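Local coordinates for neurotoxin (Clostridium botulinum, PDB 3N7L), which probably binds gangliosides on nerve cells through the receptor-binding domain of a D/C-type botulinum neurotoxin, at residues T230-K234 / R296-E300. Residues are numbered along the deposited sequence; the frame is centred on the assembly and turned at random.
With SO4 (sulfate ion), chain C.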
ATOM      1  N   THR A 230      -2.428  -8.859  -9.690  1.00 29.83           N
ATOM      2  CA  THR A 230      -2.703  -7.553 -10.270  1.00 30.45           C
ATOM      3  C   THR A 230      -4.147  -7.193 -10.606  1.00 28.61           C
ATOM      4  O   THR A 230      -4.433  -6.020 -10.836  1.00 27.97           O
ATOM      5  CB  THR A 230      -1.827  -7.315 -11.512  1.00 33.27           C
ATOM      6  OG1 THR A 230      -2.143  -8.284 -12.518  1.00 35.89           O
ATOM      7  CG2 THR A 230      -0.353  -7.441 -11.143  1.00 35.55           C
ATOM      8  N   ASN A 231      -5.056  -8.168 -10.634  1.00 26.83           N
ATOM      9  CA  ASN A 231      -6.453  -7.848 -10.935  1.00 27.21           C
ATOM     10  C   ASN A 231      -7.309  -7.681  -9.679  1.00 24.45           C
ATOM     11  O   ASN A 231      -8.505  -7.411  -9.760  1.00 22.57           O
ATOM     12  CB  ASN A 231      -7.093  -8.901 -11.854  1.00 28.11           C
ATOM     13  CG  ASN A 231      -8.361  -8.373 -12.536  1.00 30.39           C
ATOM     14  OD1 ASN A 231      -8.361  -7.277 -13.101  1.00 30.36           O
ATOM     15  ND2 ASN A 231      -9.440  -9.148 -12.486  1.00 31.91           N
ATOM     16  N   VAL A 232      -6.698  -7.865  -8.517  1.00 23.30           N
ATOM     17  CA  VAL A 232      -7.411  -7.681  -7.267  1.00 23.57           C
ATOM     18  C   VAL A 232      -7.151  -6.234  -6.860  1.00 23.00           C
ATOM     19  O   VAL A 232      -6.006  -5.834  -6.670  1.00 22.70           O
ATOM     20  CB  VAL A 232      -6.894  -8.634  -6.163  1.00 24.60           C
ATOM     21  CG1 VAL A 232      -7.528  -8.280  -4.816  1.00 23.16           C
ATOM     22  CG2 VAL A 232      -7.232 -10.079  -6.531  1.00 25.34           C
ATOM     23  N   VAL A 233      -8.215  -5.444  -6.761  1.00 21.88           N
ATOM     24  CA  VAL A 233      -8.080  -4.045  -6.378  1.00 20.21           C
ATOM     25  C   VAL A 233      -7.619  -3.990  -4.925  1.00 19.68           C
ATOM     26  O   VAL A 233      -7.968  -4.862  -4.126  1.00 18.05           O
ATOM     27  CB  VAL A 233      -9.425  -3.297  -6.527  1.00 19.88           C
ATOM     28  CG1 VAL A 233      -9.256  -1.827  -6.151  1.00 21.12           C
ATOM     29  CG2 VAL A 233      -9.933  -3.425  -7.961  1.00 20.25           C
ATOM     30  N   LYS A 234      -6.835  -2.973  -4.574  1.00 18.71           N
ATOM     31  CA  LYS A 234      -6.355  -2.873  -3.198  1.00 18.78           C
ATOM     32  C   LYS A 234      -6.877  -1.619  -2.493  1.00 17.38           C
ATOM     33  O   LYS A 234      -7.201  -0.618  -3.139  1.00 16.67           O
ATOM     34  CB  LYS A 234      -4.820  -2.849  -3.168  1.00 21.16           C
ATOM     35  CG  LYS A 234      -4.117  -3.985  -3.921  1.00 23.43           C
ATOM     36  CD  LYS A 234      -4.526  -5.350  -3.405  1.00 23.64           C
ATOM     37  CE  LYS A 234      -3.583  -6.432  -3.917  1.00 24.69           C
ATOM     38  NZ  LYS A 234      -3.424  -6.378  -5.396  1.00 24.08           N
ATOM     39  N   ARG A 296     -13.668 -10.349  -2.534  1.00 24.41           N
ATOM     40  CA  ARG A 296     -12.657  -9.385  -2.972  1.00 24.15           C
ATOM     41  C   ARG A 296     -13.115  -8.651  -4.231  1.00 24.68           C
ATOM     42  O   ARG A 296     -13.755  -9.243  -5.105  1.00 23.78           O
ATOM     43  CB  ARG A 296     -11.327 -10.088  -3.266  1.00 25.49           C
ATOM     44  CG  ARG A 296     -10.706 -10.793  -2.070  1.00 25.66           C
ATOM     45  CD  ARG A 296      -9.382 -11.448  -2.440  1.00 27.00           C
ATOM     46  NE  ARG A 296      -8.720 -12.023  -1.270  1.00 27.79           N
ATOM     47  CZ  ARG A 296      -9.067 -13.167  -0.681  1.00 26.82           C
ATOM     48  NH1 ARG A 296     -10.079 -13.890  -1.149  1.00 25.54           N
ATOM     49  NH2 ARG A 296      -8.412 -13.574   0.396  1.00 25.77           N
ATOM     50  N   VAL A 297     -12.795  -7.361  -4.316  1.00 22.44           N
ATOM     51  CA  VAL A 297     -13.162  -6.554  -5.478  1.00 21.44           C
ATOM     52  C   VAL A 297     -12.086  -6.731  -6.553  1.00 23.76           C
ATOM     53  O   VAL A 297     -10.896  -6.521  -6.294  1.00 22.20           O
ATOM     54  CB  VAL A 297     -13.264  -5.058  -5.103  1.00 21.61           C
ATOM     55  CG1 VAL A 297     -13.703  -4.241  -6.309  1.00 19.80           C
ATOM     56  CG2 VAL A 297     -14.238  -4.881  -3.932  1.00 18.29           C
ATOM     57  N   ARG A 298     -12.509  -7.118  -7.755  1.00 24.03           N
ATOM     58  CA  ARG A 298     -11.579  -7.344  -8.857  1.00 24.06           C
ATOM     59  C   ARG A 298     -11.843  -6.460 -10.063  1.00 24.17           C
ATOM     60  O   ARG A 298     -12.941  -5.937 -10.232  1.00 21.13           O
ATOM     61  CB  ARG A 298     -11.626  -8.809  -9.295  1.00 24.68           C
ATOM     62  CG  ARG A 298     -11.107  -9.784  -8.254  1.00 28.68           C
ATOM     63  CD  ARG A 298     -10.953 -11.190  -8.835  1.00 31.39           C
ATOM     64  NE  ARG A 298     -10.281 -12.091  -7.904  1.00 31.21           N
ATOM     65  CZ  ARG A 298     -10.837 -12.538  -6.787  1.00 32.48           C
ATOM     66  NH1 ARG A 298     -12.072 -12.164  -6.482  1.00 34.00           N
ATOM     67  NH2 ARG A 298     -10.160 -13.338  -5.972  1.00 31.26           N
ATOM     68  N   GLY A 299     -10.817  -6.323 -10.899  1.00 25.73           N
ATOM     69  CA  GLY A 299     -10.890  -5.519 -12.104  1.00 28.26           C
ATOM     70  C   GLY A 299     -12.264  -5.270 -12.699  1.00 34.41           C
ATOM     71  O   GLY A 299     -13.064  -4.525 -12.140  1.00 41.05           O
ATOM     72  N   GLU A 300     -12.551  -5.899 -13.829  1.00 33.59           N
ATOM     73  CA  GLU A 300     -13.826  -5.702 -14.521  1.00 29.99           C
ATOM     74  C   GLU A 300     -15.144  -5.935 -13.777  1.00 27.15           C
ATOM     75  O   GLU A 300     -16.183  -6.094 -14.416  1.00 26.59           O
ATOM     76  CB  GLU A 300     -13.827  -6.533 -15.805  1.00 32.55           C
ATOM     77  CG  GLU A 300     -12.923  -5.966 -16.881  1.00 34.94           C
ATOM     78  CD  GLU A 300     -13.435  -4.642 -17.412  1.00 37.40           C
ATOM     79  OE1 GLU A 300     -14.504  -4.633 -18.059  1.00 39.27           O
ATOM     80  OE2 GLU A 300     -12.774  -3.609 -17.179  1.00 40.81           O
TER
HETATM   81  S   SO4 C1302     -10.964 -12.599 -12.144  1.00 66.36           S
HETATM   82  O1  SO4 C1302     -12.229 -12.419 -11.426  1.00 65.76           O
HETATM   83  O2  SO4 C1302     -10.472 -13.971 -11.939  1.00 67.00           O
HETATM   84  O3  SO4 C1302      -9.935 -11.637 -11.651  1.00 66.85           O
HETATM   85  O4  SO4 C1302     -11.200 -12.338 -13.577  1.00 67.30           O
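V232 and R298 stand opposite one another in the backbone pairing, as the non-hydrogen-bonded pair of a single antiparallel beta bridge, tying two loops of the C-terminal beta-trefoil domain together: one between helix 217-226 and strand 246-251, the other between strands 283-287 and 302-308. Their CA atoms are 4.5 Å apart. Two backbone bonds frame the pair. G299 N gives its hydrogen to N231 O at 2.8 Å. V233 N gives its own to V297 O at 2.9 Å. N231 O, already bonded by G299 N, also receives a strongly bent CA-H...O contact from R298 CA at 3.2 Å.

The tight part lies beside V233 and V297, which are both buried and both rest on I350 of strand 348-354. Their branches meet CG2 to CG1 at 4.2 Å, and V233 CG2 also approaches V297 O, at 3.6 Å; compact, beta-branched and apolar, they suit this buried, extended backbone. V232 goes to the other side, where it runs alongside R298. Its CG2 approaches NE obliquely, and the apolar stem of the arginine can pack against a valine while its charged end extends beyond.

That side grades into solvent. The guanidinium of R298 forms a salt bridge with D294 through NH1, while NH2 bonds a glycerol. At the margin the amide of exposed N231 reaches across to G299, CG anti to the backbone N (chi1 -162°), which brings OD1 within 3.2 Å of G299 CA; with no side chain, the glycine leaves room for it. The other end of this amide serves a sulfate, probably from the crystallisation liquor, that also bonds T292 OG1. Sulfate O3 lies at the edge of the R298 guanidinium, near its plane, with CD the nearest atom of that arginine, and accepts its hydrogen from N231 ND2 over 2.7 Å.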